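Local atomic coordinates of putative creatinine amidohydrolase (Bacteroides fragilis, PDB entry 3LUB), a protein that probably hydrolyses carbon-nitrogen bonds in linear amides, as a zinc-binding member of the creatininase superfamily. Residues F[36-39]-F[40-44]; F[167-170]-F[171-175]; F[174-177]-F[178-181]; F[230-233]-F[234-238]. One frame throughout, in Å; residues are numbered along the deposited sequence.

Contact 1 (F[36-39]-F[40-44]). With ZN (zinc ion), chain B; ZN (zinc ion), chain C.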
loop_
_atom_site.group_PDB
_atom_site.type_symbol
_atom_site.label_atom_id
_atom_site.label_comp_id
_atom_site.label_asym_id
_atom_site.label_seq_id
_atom_site.Cartn_x
_atom_site.Cartn_y
_atom_site.Cartn_z
ATOM N N LEU F 36 22.791 -23.128 -18.653
ATOM C CA LEU F 36 22.113 -23.341 -19.914
ATOM C C LEU F 36 21.287 -24.582 -19.913
ATOM O O LEU F 36 20.481 -24.770 -20.804
ATOM C CB LEU F 36 23.142 -23.393 -21.066
ATOM C CG LEU F 36 24.107 -22.200 -21.245
ATOM C CD1 LEU F 36 25.219 -22.586 -22.212
ATOM C CD2 LEU F 36 23.378 -20.951 -21.728
ATOM N N HIS F 37 21.439 -25.428 -18.908
ATOM C CA HIS F 37 20.979 -26.823 -19.017
ATOM C C HIS F 37 19.826 -27.203 -18.088
ATOM O O HIS F 37 19.145 -28.212 -18.335
ATOM C CB HIS F 37 22.143 -27.778 -18.776
ATOM C CG HIS F 37 22.674 -27.733 -17.382
ATOM N ND1 HIS F 37 23.110 -26.567 -16.793
ATOM C CD2 HIS F 37 22.830 -28.708 -16.458
ATOM C CE1 HIS F 37 23.505 -26.829 -15.558
ATOM N NE2 HIS F 37 23.340 -28.120 -15.330
ATOM N N LEU F 38 19.576 -26.414 -17.037
ATOM C CA LEU F 38 18.504 -26.770 -16.111
ATOM C C LEU F 38 17.251 -25.945 -16.399
ATOM O O LEU F 38 17.340 -24.839 -16.943
ATOM C CB LEU F 38 18.946 -26.573 -14.678
ATOM C CG LEU F 38 19.885 -27.626 -14.094
ATOM C CD1 LEU F 38 20.550 -27.008 -12.829
ATOM C CD2 LEU F 38 19.119 -28.922 -13.839
ATOM N N PRO F 39 16.094 -26.475 -16.008
ATOM C CA PRO F 39 14.843 -25.767 -16.195
ATOM C C PRO F 39 14.729 -24.439 -15.441
ATOM O O PRO F 39 15.212 -24.307 -14.288
ATOM C CB PRO F 39 13.778 -26.742 -15.683
ATOM C CG PRO F 39 14.474 -27.976 -15.295
ATOM C CD PRO F 39 15.914 -27.804 -15.377
ATOM N N TYR F 40 14.052 -23.491 -16.101
ATOM C CA TYR F 40 13.617 -22.217 -15.488
ATOM C C TYR F 40 12.884 -22.400 -14.178
ATOM O O TYR F 40 12.979 -21.552 -13.299
ATOM C CB TYR F 40 12.712 -21.410 -16.429
ATOM C CG TYR F 40 13.461 -20.545 -17.412
ATOM C CD1 TYR F 40 13.963 -21.071 -18.576
ATOM C CD2 TYR F 40 13.642 -19.181 -17.180
ATOM C CE1 TYR F 40 14.646 -20.254 -19.486
ATOM C CE2 TYR F 40 14.323 -18.379 -18.070
ATOM C CZ TYR F 40 14.824 -18.913 -19.218
ATOM O OH TYR F 40 15.488 -18.105 -20.142
ATOM N N LEU F 41 12.174 -23.514 -14.032
ATOM C CA LEU F 41 11.423 -23.796 -12.788
ATOM C C LEU F 41 12.089 -24.750 -11.820
ATOM O O LEU F 41 11.436 -25.249 -10.942
ATOM C CB LEU F 41 10.019 -24.311 -13.143
ATOM C CG LEU F 41 9.053 -23.296 -13.776
ATOM C CD1 LEU F 41 7.692 -23.947 -13.980
ATOM C CD2 LEU F 41 8.865 -22.104 -12.852
ATOM N N THR F 42 13.390 -24.974 -11.958
ATOM C CA THR F 42 14.195 -25.804 -11.014
ATOM C C THR F 42 13.895 -25.521 -9.551
ATOM O O THR F 42 13.735 -26.437 -8.765
ATOM C CB THR F 42 15.725 -25.628 -11.281
ATOM O OG1 THR F 42 16.043 -26.036 -12.631
ATOM C CG2 THR F 42 16.605 -26.397 -10.255
ATOM N N ASP F 43 13.790 -24.251 -9.174
ATOM C CA ASP F 43 13.572 -23.887 -7.758
ATOM C C ASP F 43 12.180 -24.164 -7.241
ATOM O O ASP F 43 11.963 -24.119 -6.044
ATOM C CB ASP F 43 13.927 -22.416 -7.500
ATOM C CG ASP F 43 15.386 -22.125 -7.692
ATOM O OD1 ASP F 43 16.199 -23.077 -7.863
ATOM O OD2 ASP F 43 15.727 -20.926 -7.663
ATOM N N CYS F 44 11.243 -24.448 -8.138
ATOM C CA CYS F 44 9.905 -24.922 -7.787
ATOM C C CYS F 44 9.844 -26.452 -7.761
ATOM O O CYS F 44 9.264 -27.052 -6.856
ATOM C CB CYS F 44 8.872 -24.464 -8.827
ATOM S SG CYS F 44 8.423 -22.676 -8.860
HETATM ZN ZN ZN B . 18.072 -23.091 -8.207
HETATM ZN ZN ZN C . 17.443 -19.787 -7.419
HETATM O O HOH W 1 19.127 -21.580 -7.226
#

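Contact 2 (F[167-170]-F[171-175]). With ZN (zinc ion), chain B.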
loop_
_atom_site.group_PDB
_atom_site.type_symbol
_atom_site.label_atom_id
_atom_site.label_comp_id
_atom_site.label_asym_id
_atom_site.label_seq_id
_atom_site.Cartn_x
_atom_site.Cartn_y
_atom_site.Cartn_z
ATOM N N SER F 167 25.191 -29.923 -7.326
ATOM C CA SER F 167 24.140 -30.412 -6.460
ATOM C C SER F 167 22.734 -30.260 -7.055
ATOM O O SER F 167 21.922 -31.208 -7.008
ATOM C CB SER F 167 24.210 -29.677 -5.111
ATOM O OG SER F 167 24.272 -28.269 -5.301
ATOM N N GLU F 168 22.411 -29.058 -7.541
ATOM C CA GLU F 168 21.097 -28.840 -8.148
ATOM C C GLU F 168 20.957 -29.700 -9.402
ATOM O O GLU F 168 19.873 -30.226 -9.684
ATOM C CB GLU F 168 20.862 -27.362 -8.505
ATOM C CG GLU F 168 20.073 -26.589 -7.464
ATOM C CD GLU F 168 19.608 -25.213 -7.922
ATOM O OE1 GLU F 168 20.321 -24.566 -8.720
ATOM O OE2 GLU F 168 18.540 -24.752 -7.417
ATOM N N THR F 169 22.026 -29.794 -10.194
ATOM C CA THR F 169 21.969 -30.616 -11.413
ATOM C C THR F 169 21.760 -32.085 -11.069
ATOM O O THR F 169 20.948 -32.740 -11.695
ATOM C CB THR F 169 23.206 -30.471 -12.301
ATOM O OG1 THR F 169 23.410 -29.086 -12.602
ATOM C CG2 THR F 169 23.001 -31.219 -13.581
ATOM N N SER F 170 22.468 -32.586 -10.062
ATOM C CA SER F 170 22.358 -33.990 -9.667
ATOM C C SER F 170 20.963 -34.313 -9.213
ATOM O O SER F 170 20.435 -35.343 -9.586
ATOM C CB SER F 170 23.353 -34.371 -8.542
ATOM O OG SER F 170 24.696 -34.302 -8.985
ATOM N N VAL F 171 20.386 -33.447 -8.383
ATOM C CA VAL F 171 19.073 -33.718 -7.820
ATOM C C VAL F 171 18.008 -33.649 -8.933
ATOM O O VAL F 171 17.089 -34.435 -8.936
ATOM C CB VAL F 171 18.746 -32.778 -6.649
ATOM C CG1 VAL F 171 17.336 -33.080 -6.077
ATOM C CG2 VAL F 171 19.852 -32.873 -5.535
HETATM N N MSE F 172 18.178 -32.759 -9.912
HETATM C CA MSE F 172 17.273 -32.722 -11.085
HETATM C C MSE F 172 17.437 -34.011 -11.897
HETATM O O MSE F 172 16.457 -34.571 -12.359
HETATM C CB MSE F 172 17.554 -31.522 -11.994
HETATM C CG MSE F 172 16.533 -31.340 -13.109
HETATM SE SE MSE F 172 14.661 -31.076 -12.428
HETATM C CE MSE F 172 14.779 -29.280 -11.594
HETATM N N MSE F 173 18.675 -34.470 -12.087
HETATM C CA MSE F 173 18.921 -35.687 -12.857
HETATM C C MSE F 173 18.238 -36.872 -12.220
HETATM O O MSE F 173 17.739 -37.755 -12.924
HETATM C CB MSE F 173 20.408 -35.950 -13.034
HETATM C CG MSE F 173 21.073 -35.047 -14.056
HETATM SE SE MSE F 173 23.027 -35.176 -13.980
HETATM C CE MSE F 173 23.380 -36.865 -15.131
ATOM N N HIS F 174 18.191 -36.873 -10.898
ATOM C CA HIS F 174 17.500 -37.921 -10.143
ATOM C C HIS F 174 15.994 -37.865 -10.311
ATOM O O HIS F 174 15.368 -38.827 -10.744
ATOM C CB HIS F 174 17.887 -37.837 -8.681
ATOM C CG HIS F 174 17.047 -38.661 -7.771
ATOM N ND1 HIS F 174 16.978 -40.030 -7.863
ATOM C CD2 HIS F 174 16.298 -38.320 -6.700
ATOM C CE1 HIS F 174 16.188 -40.496 -6.911
ATOM N NE2 HIS F 174 15.761 -39.476 -6.187
ATOM N N TYR F 175 15.414 -36.717 -10.002
ATOM C CA TYR F 175 13.966 -36.568 -10.030
ATOM C C TYR F 175 13.389 -36.423 -11.426
ATOM O O TYR F 175 12.349 -36.967 -11.684
ATOM C CB TYR F 175 13.536 -35.347 -9.192
ATOM C CG TYR F 175 13.486 -35.598 -7.700
ATOM C CD1 TYR F 175 12.683 -36.600 -7.162
ATOM C CD2 TYR F 175 14.231 -34.825 -6.831
ATOM C CE1 TYR F 175 12.641 -36.821 -5.792
ATOM C CE2 TYR F 175 14.190 -35.035 -5.479
ATOM C CZ TYR F 175 13.382 -36.024 -4.965
ATOM O OH TYR F 175 13.364 -36.203 -3.612
HETATM ZN ZN ZN B . 18.072 -23.091 -8.207
HETATM O O HOH W 1 19.127 -21.580 -7.226
#

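Contact 3 (F[174-177]-F[178-181])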
loop_
_atom_site.group_PDB
_atom_site.type_symbol
_atom_site.label_atom_id
_atom_site.label_comp_id
_atom_site.label_asym_id
_atom_site.label_seq_id
_atom_site.Cartn_x
_atom_site.Cartn_y
_atom_site.Cartn_z
ATOM N N HIS F 174 18.191 -36.873 -10.898
ATOM C CA HIS F 174 17.500 -37.921 -10.143
ATOM C C HIS F 174 15.994 -37.865 -10.311
ATOM O O HIS F 174 15.368 -38.827 -10.744
ATOM C CB HIS F 174 17.887 -37.837 -8.681
ATOM C CG HIS F 174 17.047 -38.661 -7.771
ATOM N ND1 HIS F 174 16.978 -40.030 -7.863
ATOM C CD2 HIS F 174 16.298 -38.320 -6.700
ATOM C CE1 HIS F 174 16.188 -40.496 -6.911
ATOM N NE2 HIS F 174 15.761 -39.476 -6.187
ATOM N N TYR F 175 15.414 -36.717 -10.002
ATOM C CA TYR F 175 13.966 -36.568 -10.030
ATOM C C TYR F 175 13.389 -36.423 -11.426
ATOM O O TYR F 175 12.349 -36.967 -11.684
ATOM C CB TYR F 175 13.536 -35.347 -9.192
ATOM C CG TYR F 175 13.486 -35.598 -7.700
ATOM C CD1 TYR F 175 12.683 -36.600 -7.162
ATOM C CD2 TYR F 175 14.231 -34.825 -6.831
ATOM C CE1 TYR F 175 12.641 -36.821 -5.792
ATOM C CE2 TYR F 175 14.190 -35.035 -5.479
ATOM C CZ TYR F 175 13.382 -36.024 -4.965
ATOM O OH TYR F 175 13.364 -36.203 -3.612
ATOM N N HIS F 176 14.028 -35.646 -12.303
ATOM C CA HIS F 176 13.510 -35.440 -13.657
ATOM C C HIS F 176 14.609 -35.491 -14.704
ATOM O O HIS F 176 14.956 -34.489 -15.293
ATOM C CB HIS F 176 12.758 -34.110 -13.761
ATOM C CG HIS F 176 11.500 -34.069 -12.952
ATOM N ND1 HIS F 176 10.313 -34.596 -13.403
ATOM C CD2 HIS F 176 11.260 -33.603 -11.705
ATOM C CE1 HIS F 176 9.388 -34.430 -12.478
ATOM N NE2 HIS F 176 9.945 -33.855 -11.429
ATOM N N PRO F 177 15.145 -36.679 -14.960
ATOM C CA PRO F 177 16.210 -36.819 -15.950
ATOM C C PRO F 177 15.883 -36.304 -17.373
ATOM O O PRO F 177 16.787 -35.912 -18.109
ATOM C CB PRO F 177 16.498 -38.330 -15.964
ATOM C CG PRO F 177 15.363 -38.978 -15.247
ATOM C CD PRO F 177 14.805 -37.952 -14.300
ATOM N N GLU F 178 14.608 -36.358 -17.740
ATOM C CA GLU F 178 14.116 -35.879 -19.017
ATOM C C GLU F 178 14.179 -34.344 -19.159
ATOM O O GLU F 178 13.993 -33.841 -20.245
ATOM C CB GLU F 178 12.674 -36.360 -19.224
ATOM C CG GLU F 178 11.542 -35.607 -18.500
ATOM C CD GLU F 178 11.408 -35.959 -17.017
ATOM O OE1 GLU F 178 12.130 -36.869 -16.527
ATOM O OE2 GLU F 178 10.576 -35.307 -16.346
ATOM N N LEU F 179 14.383 -33.614 -18.053
ATOM C CA LEU F 179 14.370 -32.158 -18.079
ATOM C C LEU F 179 15.769 -31.568 -18.174
ATOM O O LEU F 179 15.916 -30.358 -18.325
ATOM C CB LEU F 179 13.637 -31.591 -16.856
ATOM C CG LEU F 179 12.127 -31.822 -16.767
ATOM C CD1 LEU F 179 11.527 -31.071 -15.609
ATOM C CD2 LEU F 179 11.387 -31.444 -18.062
ATOM N N VAL F 180 16.797 -32.406 -18.086
ATOM C CA VAL F 180 18.169 -31.908 -18.072
ATOM C C VAL F 180 19.077 -32.664 -19.051
ATOM O O VAL F 180 19.191 -33.876 -19.000
ATOM C CB VAL F 180 18.766 -31.888 -16.617
ATOM C CG1 VAL F 180 18.367 -33.107 -15.839
ATOM C CG2 VAL F 180 20.295 -31.760 -16.654
ATOM N N ASN F 181 19.715 -31.935 -19.957
ATOM C CA ASN F 181 20.730 -32.501 -20.814
ATOM C C ASN F 181 22.061 -31.915 -20.377
ATOM O O ASN F 181 22.427 -30.805 -20.788
ATOM C CB ASN F 181 20.439 -32.206 -22.296
ATOM C CG ASN F 181 19.218 -32.996 -22.848
ATOM O OD1 ASN F 181 18.997 -34.167 -22.499
ATOM N ND2 ASN F 181 18.432 -32.348 -23.727
HETATM O O HOH W 2 10.597 -37.746 -14.608
#

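Contact 4 (F[230-233]-F[234-238])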
loop_
_atom_site.group_PDB
_atom_site.type_symbol
_atom_site.label_atom_id
_atom_site.label_comp_id
_atom_site.label_asym_id
_atom_site.label_seq_id
_atom_site.Cartn_x
_atom_site.Cartn_y
_atom_site.Cartn_z
ATOM N N GLU F 230 20.371 -38.704 -5.811
ATOM C CA GLU F 230 19.582 -39.685 -5.052
ATOM C C GLU F 230 20.077 -39.833 -3.639
ATOM O O GLU F 230 19.268 -39.909 -2.696
ATOM C CB GLU F 230 19.618 -41.040 -5.745
ATOM C CG GLU F 230 18.904 -42.137 -4.994
ATOM C CD GLU F 230 18.933 -43.458 -5.760
ATOM O OE1 GLU F 230 19.996 -43.811 -6.341
ATOM O OE2 GLU F 230 17.877 -44.126 -5.798
ATOM N N ARG F 231 21.397 -39.891 -3.482
ATOM C CA ARG F 231 21.988 -40.086 -2.160
ATOM C C ARG F 231 21.879 -38.876 -1.221
ATOM O O ARG F 231 21.652 -39.029 -0.023
ATOM C CB ARG F 231 23.446 -40.525 -2.309
ATOM C CG ARG F 231 23.510 -41.838 -3.023
ATOM C CD ARG F 231 24.840 -42.477 -2.952
ATOM N NE ARG F 231 24.758 -43.807 -3.542
ATOM C CZ ARG F 231 25.798 -44.614 -3.736
ATOM N NH1 ARG F 231 27.034 -44.250 -3.372
ATOM N NH2 ARG F 231 25.592 -45.799 -4.299
ATOM N N TYR F 232 22.071 -37.695 -1.776
ATOM C CA TYR F 232 21.886 -36.449 -1.063
ATOM C C TYR F 232 20.457 -36.253 -0.594
ATOM O O TYR F 232 20.254 -35.773 0.514
ATOM C CB TYR F 232 22.314 -35.283 -1.946
ATOM C CG TYR F 232 22.297 -33.891 -1.332
ATOM C CD1 TYR F 232 22.829 -33.633 -0.055
ATOM C CD2 TYR F 232 21.803 -32.815 -2.059
ATOM C CE1 TYR F 232 22.834 -32.361 0.469
ATOM C CE2 TYR F 232 21.821 -31.538 -1.539
ATOM C CZ TYR F 232 22.316 -31.317 -0.277
ATOM O OH TYR F 232 22.288 -30.040 0.216
ATOM N N VAL F 233 19.451 -36.581 -1.411
ATOM C CA VAL F 233 18.069 -36.275 -1.003
ATOM C C VAL F 233 17.571 -37.224 0.043
ATOM O O VAL F 233 16.708 -36.845 0.838
ATOM C CB VAL F 233 17.037 -36.133 -2.192
ATOM C CG1 VAL F 233 17.497 -35.034 -3.181
ATOM C CG2 VAL F 233 16.739 -37.465 -2.892
ATOM N N LYS F 234 18.126 -38.438 0.103
ATOM C CA LYS F 234 17.694 -39.403 1.127
ATOM C C LYS F 234 17.679 -38.822 2.546
ATOM O O LYS F 234 16.629 -38.822 3.195
ATOM C CB LYS F 234 18.489 -40.725 1.071
ATOM C CG LYS F 234 17.718 -41.892 1.699
ATOM C CD LYS F 234 18.628 -43.121 1.975
ATOM C CE LYS F 234 17.843 -44.230 2.698
ATOM N NZ LYS F 234 18.648 -45.471 2.880
ATOM N N PRO F 235 18.827 -38.306 3.037
ATOM C CA PRO F 235 18.788 -37.683 4.371
ATOM C C PRO F 235 17.902 -36.415 4.511
ATOM O O PRO F 235 17.312 -36.177 5.590
ATOM C CB PRO F 235 20.268 -37.338 4.626
ATOM C CG PRO F 235 20.873 -37.229 3.271
ATOM C CD PRO F 235 20.185 -38.261 2.465
ATOM N N ILE F 236 17.831 -35.605 3.445
ATOM C CA ILE F 236 16.984 -34.386 3.415
ATOM C C ILE F 236 15.535 -34.822 3.662
ATOM O O ILE F 236 14.839 -34.320 4.562
ATOM C CB ILE F 236 17.164 -33.589 2.048
ATOM C CG1 ILE F 236 18.601 -33.067 1.894
ATOM C CG2 ILE F 236 16.180 -32.413 1.923
ATOM C CD1 ILE F 236 18.949 -32.521 0.477
ATOM N N VAL F 237 15.105 -35.811 2.888
ATOM C CA VAL F 237 13.737 -36.345 2.972
ATOM C C VAL F 237 13.398 -36.889 4.338
ATOM O O VAL F 237 12.315 -36.622 4.880
ATOM C CB VAL F 237 13.494 -37.401 1.869
ATOM C CG1 VAL F 237 12.263 -38.276 2.235
ATOM C CG2 VAL F 237 13.315 -36.660 0.490
ATOM N N GLU F 238 14.349 -37.611 4.927
ATOM C CA GLU F 238 14.147 -38.218 6.242
ATOM C C GLU F 238 14.078 -37.170 7.370
ATOM O O GLU F 238 13.225 -37.255 8.279
ATOM C CB GLU F 238 15.278 -39.257 6.494
ATOM C CG GLU F 238 14.972 -40.226 7.652
ATOM C CD GLU F 238 15.078 -39.559 9.009
ATOM O OE1 GLU F 238 16.015 -38.746 9.191
ATOM O OE2 GLU F 238 14.219 -39.822 9.886
#

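Contact 1 (F[36-39]-F[40-44])
Tyr40 follows Pro39 directly in a type I beta turn from Pro39 to Thr42. The Tyr40 side chain leaves the turn, and its OH bonds to Pro85 O. Leu41 is the N-cap of helix 42-62, and it also points away. Thr42 carries the contact. Its N closes the turn on Pro39 O at 3.0 Å. Its OG1 reaches the same Pro39 O at 2.5 Å, a short bond. The hydroxyl sits in the carbonyl plane, on a lone pair. The amide comes from above that plane, 63° out of it. With chi1 at -60°, OG1 lies beside its own backbone N, and this puts both donors on one acceptor. OG1 also packs against Pro39 CD at 3.3 Å and Leu38 CB at 3.6 Å. CG2, on the other branch, faces the zinc site. Asp43 then bridges the two zinc ions, with OD1 at 1.9 Å from one and OD2 at 2.1 Å from the other. Water 1 lies between the metals. His34 and Glu168 complete the site at OD1, Glu32 and His120 the one at OD2. Two donors on Pro39 O probably steady the first helical turn, and with it the backbone carrying the bridging carboxylate.

Contact 2 (F[167-170]-F[171-175])
Val171 N to Ser167 O, at 3.0 Å, begins four consecutive i to i+4 hydrogen bonds, in which Met172, Met173 and His174 likewise bond to Glu168, Thr169 and Ser170. The side chains lean on this backbone. Val171 has CG1 anti to its N (chi1 179°), which sends CG2 back along the helix to lie 3.0 Å from Ser167 O. Met173, a selenomethionine, folds over the preceding turn. Its CG lies 3.3 Å from Thr169 O, and its SE is 4.0 Å from Thr169 CG2, and the two side chains cross at a slant. Helix 166-175 also carries a ligand of the dinuclear zinc site of this creatininase-superfamily protein. Glu168 extends its chain beyond CG and binds one zinc through OE2 at 1.9 Å, with OE1 farther off at 2.7 Å. Asp43, His34 and water 1 bind the same ion. Glu168 OE1 takes a hydrogen bond from Ala164 N, which probably helps set the turn of the carboxylate. Thr169 OG1 bonds to Gly165 O and His37 NE2, Ser170 OG to Glu166 O and Thr225 N, and Ser167 OG to Asp161 OD2. Met172, also a selenomethionine, has CB 3.5 Å from Glu168 O.

Contact 3 (F[174-177]-F[178-181])
His176 and Leu179 form the tight part of this contact. Leu179 N bonds to His176 O at 3.0 Å, which closes a short turn. The Leu179 side chain runs alongside that of His176, with CD1 3.8 Å from His176 CB. Val180 CG1 comes up to His176 O at 3.7 Å. Glu178 is on the exposed side. Its CG sits between the backbone N and the carbonyl carbon (chi1 79°), and the chain then bends at chi2, so the carboxylate turns back over the loop. OE2 accepts His176 ND1 at 3.0 Å on its syn side, a His-carboxylate hydrogen bond made where the chain leaves helix 166-175. OE2 lies at the edge of the imidazole, close to the ring plane, while the carboxylate itself is turned 70° from the ring. OE1 takes a hydrogen bond from water 2 at 2.6 Å, and that water reaches Tyr175 O only weakly. Glu178 and Leu179 pack on Met2 of the second subunit. Within the chain, His176 and Leu179 lie on Ile45 of helix 42-62, and His176 NE2 makes a weak bond to Asp49 there. Val180 packs on Thr169, Met172 and Met173, back along helix 166-175.

Contact 4 (F[230-233]-F[234-238])
Tyr232 and Ile236 meet in a CH-pi contact one turn apart on helix 226-249, just where a proline kinks the helix. Ile236 CD1 sits over the centre of the ring, 3.6 Å from the centroid and only 10° off the ring normal. Tyr232 gets there with CG anti to its N (chi1 -175°), while Ile236 CG1 is anti to its own carbonyl carbon and leans back toward the preceding turn. Ile236 CG1 also lies 3.5 Å from Tyr232 O. Pro235 causes the kink. Its N has no hydrogen to give, and its CD stands where the amide hydrogen would be. Pro235 CD lies 3.0 Å from Arg231 O. The bond just before is stretched, with Lys234 N to Glu230 O at 3.4 Å and weak. Beyond the proline, Glu238 N bonds to Lys234 O in the regular way.

Further out, Tyr232 OH bonds to Val150 O, and the ring also meets Phe156 edge-to-face. Val233 packs on Val171, His174 and Tyr175 of helix 166-175, and Pro235 packs on Tyr155. Ile236 and Val237 touch Ile50 of helix 42-62, and Val237 also reaches Leu57 there. Val237 N meets Val233 O at 2.8 Å, nearly straight at 172°.

How the contacts relate
All four contacts are local. They follow one another along the chain, and none encloses another. Contact 1 closes the turn that leads into helix 42-62. Contact 2 lies on helix 166-175 and packs against contact 1, with Leu38 on Met172, and the two contacts share one of the zinc ions and water 1. Contact 3 takes over His174 and Tyr175 from contact 2 and turns the chain back, so that Val180 packs beside Leu38 as well as Met172. Contact 4, on helix 226-249, covers another side of helix 166-175, where Glu230 packs on His174. It does not touch contact 1; their centres are about 20 Å apart. Contacts 1 and 3 both reach the second subunit.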